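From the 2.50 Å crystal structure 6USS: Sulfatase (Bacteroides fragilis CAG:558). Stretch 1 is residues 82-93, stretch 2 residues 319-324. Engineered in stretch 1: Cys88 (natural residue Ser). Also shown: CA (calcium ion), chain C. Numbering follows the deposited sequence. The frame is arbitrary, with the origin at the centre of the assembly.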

ATOM      1  N   ALA A  82      22.164 -10.117 -21.545  1.00 15.13           N
ATOM      2  CA  ALA A  82      21.126 -10.195 -20.518  1.00 16.99           C
ATOM      3  C   ALA A  82      19.816 -10.703 -21.115  1.00 16.17           C
ATOM      4  O   ALA A  82      19.375 -10.208 -22.152  1.00 20.14           O
ATOM      5  N   TYR A  83      19.175 -11.665 -20.439  1.00 17.89           N
ATOM      6  CA  TYR A  83      17.971 -12.318 -20.945  1.00 17.11           C
ATOM      7  C   TYR A  83      16.739 -12.085 -20.068  1.00 17.27           C
ATOM      8  O   TYR A  83      16.817 -12.050 -18.837  1.00 15.86           O
ATOM      9  N   ALA A  84      15.596 -11.939 -20.731  1.00 17.96           N
ATOM     10  CA  ALA A  84      14.260 -11.986 -20.148  1.00 19.68           C
ATOM     11  C   ALA A  84      13.492 -13.126 -20.819  1.00 16.84           C
ATOM     12  O   ALA A  84      14.070 -13.927 -21.554  1.00 18.15           O
ATOM     13  N   SER A  85      12.187 -13.208 -20.563  1.00 15.87           N
ATOM     14  CA  SER A  85      11.335 -14.023 -21.421  1.00 19.86           C
ATOM     15  C   SER A  85      10.848 -13.189 -22.603  1.00 16.67           C
ATOM     16  O   SER A  85      11.089 -11.984 -22.685  1.00 14.77           O
ATOM     17  N   SER A  86      10.172 -13.845 -23.545  1.00 18.28           N
ATOM     18  CA  SER A  86       9.822 -13.171 -24.790  1.00 17.74           C
ATOM     19  C   SER A  86       8.512 -12.402 -24.704  1.00 16.37           C
ATOM     20  O   SER A  86       8.125 -11.768 -25.689  1.00 18.11           O
ATOM     21  N   ILE A  87       7.850 -12.409 -23.545  1.00 14.23           N
ATOM     22  CA  ILE A  87       6.524 -11.826 -23.361  1.00 16.89           C
ATOM     23  C   ILE A  87       6.475 -11.165 -21.989  1.00 17.88           C
ATOM     24  O   ILE A  87       7.088 -11.650 -21.032  1.00 14.40           O
ATOM     25  N   CYS A  88       5.719 -10.055 -21.897  1.00 20.39           N
ATOM     26  CA  CYS A  88       5.721  -9.206 -20.697  1.00 19.08           C
ATOM     27  C   CYS A  88       5.455  -9.992 -19.412  1.00 19.63           C
ATOM     28  O   CYS A  88       6.142  -9.805 -18.403  1.00 24.33           O
ATOM     29  N   SER A  89       4.446 -10.862 -19.417  1.00 19.99           N
ATOM     30  CA  SER A  89       3.980 -11.421 -18.150  1.00 24.99           C
ATOM     31  C   SER A  89       4.995 -12.373 -17.523  1.00 22.74           C
ATOM     32  O   SER A  89       5.293 -12.209 -16.327  1.00 19.64           O
ATOM     33  N   PRO A  90       5.551 -13.375 -18.228  1.00 19.14           N
ATOM     34  CA  PRO A  90       6.563 -14.214 -17.564  1.00 18.61           C
ATOM     35  C   PRO A  90       7.767 -13.432 -17.088  1.00 19.09           C
ATOM     36  O   PRO A  90       8.307 -13.742 -16.019  1.00 18.82           O
ATOM     37  N   THR A  91       8.196 -12.417 -17.840  1.00 16.59           N
ATOM     38  CA  THR A  91       9.365 -11.649 -17.422  1.00 17.98           C
ATOM     39  C   THR A  91       9.082 -10.865 -16.145  1.00 21.48           C
ATOM     40  O   THR A  91       9.855 -10.928 -15.179  1.00 18.30           O
ATOM     41  N   ARG A  92       7.960 -10.142 -16.109  1.00 19.69           N
ATOM     42  CA  ARG A  92       7.703  -9.273 -14.967  1.00 22.60           C
ATOM     43  C   ARG A  92       7.432 -10.081 -13.700  1.00 21.80           C
ATOM     44  O   ARG A  92       7.915  -9.719 -12.619  1.00 15.10           O
ATOM     45  N   CYS A  93       6.693 -11.198 -13.819  1.00 20.75           N
ATOM     46  CA  CYS A  93       6.438 -12.059 -12.664  1.00 14.60           C
ATOM     47  C   CYS A  93       7.714 -12.735 -12.154  1.00 20.40           C
ATOM     48  O   CYS A  93       7.868 -12.938 -10.945  1.00 16.34           O
ATOM     49  N   PHE A 319      19.029  -0.211 -15.690  1.00 19.82           N
ATOM     50  CA  PHE A 319      18.269  -0.091 -16.923  1.00 17.53           C
ATOM     51  C   PHE A 319      18.011  -1.484 -17.473  1.00 20.52           C
ATOM     52  O   PHE A 319      18.937  -2.306 -17.546  1.00 15.97           O
ATOM     53  N   MET A 320      16.764  -1.737 -17.877  1.00 19.20           N
ATOM     54  CA  MET A 320      16.403  -3.059 -18.360  1.00 16.45           C
ATOM     55  C   MET A 320      15.197  -2.939 -19.284  1.00 20.13           C
ATOM     56  O   MET A 320      14.474  -1.941 -19.270  1.00 19.41           O
ATOM     57  N   SER A 321      15.005  -3.963 -20.108  1.00 16.95           N
ATOM     58  CA  SER A 321      13.797  -4.109 -20.900  1.00 18.66           C
ATOM     59  C   SER A 321      13.226  -5.500 -20.667  1.00 17.78           C
ATOM     60  O   SER A 321      13.952  -6.444 -20.349  1.00 15.25           O
ATOM     61  N   ASP A 322      11.914  -5.634 -20.856  1.00 18.64           N
ATOM     62  CA  ASP A 322      11.238  -6.860 -20.452  1.00 19.96           C
ATOM     63  C   ASP A 322      11.131  -7.914 -21.551  1.00 16.01           C
ATOM     64  O   ASP A 322      10.836  -9.065 -21.227  1.00 16.99           O
ATOM     65  N   ASN A 323      11.320  -7.560 -22.822  1.00 16.42           N
ATOM     66  CA  ASN A 323      11.379  -8.546 -23.909  1.00 20.89           C
ATOM     67  C   ASN A 323      11.789  -7.832 -25.194  1.00 20.03           C
ATOM     68  O   ASN A 323      11.988  -6.612 -25.214  1.00 18.96           O
ATOM     69  N   GLY A 324      11.927  -8.613 -26.276  1.00 18.89           N
ATOM     70  CA  GLY A 324      12.392  -8.062 -27.538  1.00 18.10           C
ATOM     71  C   GLY A 324      11.382  -7.140 -28.204  1.00 19.74           C
ATOM     72  O   GLY A 324      10.186  -7.134 -27.907  1.00 20.94           O
TER

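This is a small, largely polar contact built around a calcium ion, in which the loop and first helical turn of stretch 1 pack against the loop that follows the strand in stretch 2 and both stretches supply ligands to the metal. About 389 Å² is buried in all, and Asp322 accounts for the largest share. Its CA-to-CB bond points sideways, but chi1 in the p well (77°) brings the carboxylate in toward the helix. There both oxygens reach the ion unequally, Asp322 OD2 at 2.2 Å from the calcium ion and Asp322 OD1 at 2.8 Å from it. Asp322 OD2 also accepts a hydrogen bond from Arg92 NE at 3.0 Å, part of a salt bridge, so one oxygen serves the metal and the guanidinium together. The CA-to-CB bond of Arg92 points sideways, but its end comes nearer: the m, t, t side chain with chi4 at -79° carries the guanidinium to Asp322 OD2, at its edge and near its plane; Arg92 NH2 is satisfied elsewhere in the structure. Cys88, an engineered residue in place of the natural Ser, adopts the m rotamer and places its SG 2.1 Å from the calcium ion. Its CB lies 3.4 Å from Asp322 OD2, so the two ligands are packed against each other as well as joined through the metal. Asn323 points toward stretch 1 with chi1 p (55°), its side-chain amide beside the ion and its CB packed 3.2 Å from Ser85 O and 3.5 Å from Ser86 O. Two further ligand atoms come from elsewhere in the structure.

A second polar link lies beside the metal site. Thr91, pointing toward stretch 2 in the m rotamer, donates from OG1 to Asp322 O at 3.0 Å, while the same OG1 accepts from Ser85 N at 2.7 Å. The hydroxyl thus ties the helix both to its own preceding loop and to the opposing backbone, and Thr91 CG2 adds a nonpolar touch, 3.9 Å from Asp322 CB. Ser85 O and Asp322 O come within 3.3 Å, but both are acceptors and do not bond.

The remaining side-chain contacts set carbon atoms against backbone carbonyls. Ala84 points toward stretch 2, its CB 3.3 Å from Asp322 O. Met320 (chi1 t, chi2 p, chi3 t) starts sideways, yet its end comes nearer, with CE 4.2 Å from Tyr83 O. Tyr83, Ser85, Ser86 and Ile87 direct their CA-to-CB bonds away, so their contacts here are made by backbone atoms.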

ATOM      1  CB  ALA A  82      20.904  -8.825 -19.864  1.00 16.75           C
ATOM      2  CB  TYR A  83      18.193 -13.831 -21.104  1.00 15.13           C
ATOM      3  CG  TYR A  83      19.188 -14.136 -22.186  1.00 19.76           C
ATOM      4  CD1 TYR A  83      18.863 -13.944 -23.524  1.00 20.34           C
ATOM      5  CD2 TYR A  83      20.472 -14.569 -21.875  1.00 20.48           C
ATOM      6  CE1 TYR A  83      19.792 -14.195 -24.535  1.00 21.00           C
ATOM      7  CE2 TYR A  83      21.402 -14.826 -22.874  1.00 23.85           C
ATOM      8  CZ  TYR A  83      21.057 -14.633 -24.200  1.00 21.12           C
ATOM      9  OH  TYR A  83      21.989 -14.885 -25.176  1.00 22.76           O
ATOM     10  CB  ALA A  84      13.553 -10.642 -20.318  1.00 15.55           C
ATOM     11  CB  SER A  85      10.155 -14.634 -20.649  1.00 15.84           C
ATOM     12  OG  SER A  85      10.601 -15.515 -19.623  1.00 15.19           O
ATOM     13  CB  SER A  86       9.771 -14.171 -25.948  1.00 14.58           C
ATOM     14  OG  SER A  86       8.773 -15.145 -25.761  1.00 20.18           O
ATOM     15  CB  ILE A  87       5.429 -12.915 -23.513  1.00 17.66           C
ATOM     16  CG1 ILE A  87       5.278 -13.296 -24.981  1.00 19.54           C
ATOM     17  CG2 ILE A  87       4.098 -12.482 -22.928  1.00 18.04           C
ATOM     18  CD1 ILE A  87       4.836 -12.155 -25.860  1.00 22.85           C
ATOM     19  CB  CYS A  88       4.672  -8.100 -20.814  1.00 18.59           C
ATOM     20  SG  CYS A  88       4.667  -7.163 -22.363  1.00 44.74           S
ATOM     21  CB  SER A  89       2.607 -12.073 -18.345  1.00 24.62           C
ATOM     22  OG  SER A  89       1.588 -11.093 -18.409  1.00 24.80           O
ATOM     23  CB  PRO A  90       6.935 -15.247 -18.636  1.00 13.37           C
ATOM     24  CG  PRO A  90       6.520 -14.639 -19.917  1.00 21.06           C
ATOM     25  CD  PRO A  90       5.257 -13.880 -19.581  1.00 18.75           C
ATOM     26  CB  THR A  91       9.808 -10.713 -18.540  1.00 17.24           C
ATOM     27  OG1 THR A  91      10.290 -11.497 -19.638  1.00 17.62           O
ATOM     28  CG2 THR A  91      10.916  -9.783 -18.056  1.00 12.03           C
ATOM     29  CB  ARG A  92       6.562  -8.305 -15.298  1.00 19.94           C
ATOM     30  CG  ARG A  92       7.039  -7.088 -16.126  1.00 16.88           C
ATOM     31  CD  ARG A  92       5.971  -6.512 -17.043  1.00 16.09           C
ATOM     32  NE  ARG A  92       6.548  -5.788 -18.173  1.00 21.00           N
ATOM     33  CZ  ARG A  92       7.029  -4.548 -18.113  1.00 22.22           C
ATOM     34  NH1 ARG A  92       7.003  -3.882 -16.960  1.00 20.98           N
ATOM     35  NH2 ARG A  92       7.533  -3.971 -19.207  1.00 19.01           N
ATOM     36  CB  CYS A  93       5.395 -13.108 -13.029  1.00 14.13           C
ATOM     37  SG  CYS A  93       3.759 -12.428 -13.254  1.00 17.28           S
ATOM     38  CB  PHE A 319      19.028   0.745 -17.953  1.00 15.59           C
ATOM     39  CG  PHE A 319      18.230   1.070 -19.171  1.00 16.45           C
ATOM     40  CD1 PHE A 319      18.113   0.151 -20.207  1.00 17.53           C
ATOM     41  CD2 PHE A 319      17.618   2.301 -19.299  1.00 15.82           C
ATOM     42  CE1 PHE A 319      17.386   0.457 -21.342  1.00 18.42           C
ATOM     43  CE2 PHE A 319      16.880   2.612 -20.433  1.00 17.23           C
ATOM     44  CZ  PHE A 319      16.766   1.687 -21.456  1.00 17.92           C
ATOM     45  CB  MET A 320      16.124  -3.996 -17.183  1.00 15.75           C
ATOM     46  CG  MET A 320      15.794  -5.425 -17.566  1.00 16.85           C
ATOM     47  SD  MET A 320      17.069  -6.145 -18.600  1.00 23.35           S
ATOM     48  CE  MET A 320      16.659  -7.888 -18.457  1.00 16.61           C
ATOM     49  CB  SER A 321      14.061  -3.883 -22.394  1.00 20.60           C
ATOM     50  OG  SER A 321      12.878  -4.125 -23.137  1.00 23.25           O
ATOM     51  CB  ASP A 322       9.836  -6.541 -19.918  1.00 18.16           C
ATOM     52  CG  ASP A 322       8.848  -6.243 -21.023  1.00 25.66           C
ATOM     53  OD1 ASP A 322       9.264  -5.719 -22.084  1.00 22.54           O
ATOM     54  OD2 ASP A 322       7.657  -6.563 -20.838  1.00 19.88           O
ATOM     55  CB  ASN A 323      10.061  -9.310 -24.101  1.00 16.45           C
ATOM     56  CG  ASN A 323       8.877  -8.395 -24.320  1.00 21.76           C
ATOM     57  OD1 ASN A 323       8.798  -7.697 -25.340  1.00 23.11           O
ATOM     58  ND2 ASN A 323       7.936  -8.401 -23.373  1.00 16.09           N
TER
HETATM   59 CA    CA C 601       6.605  -6.392 -22.803  1.00 22.43          CA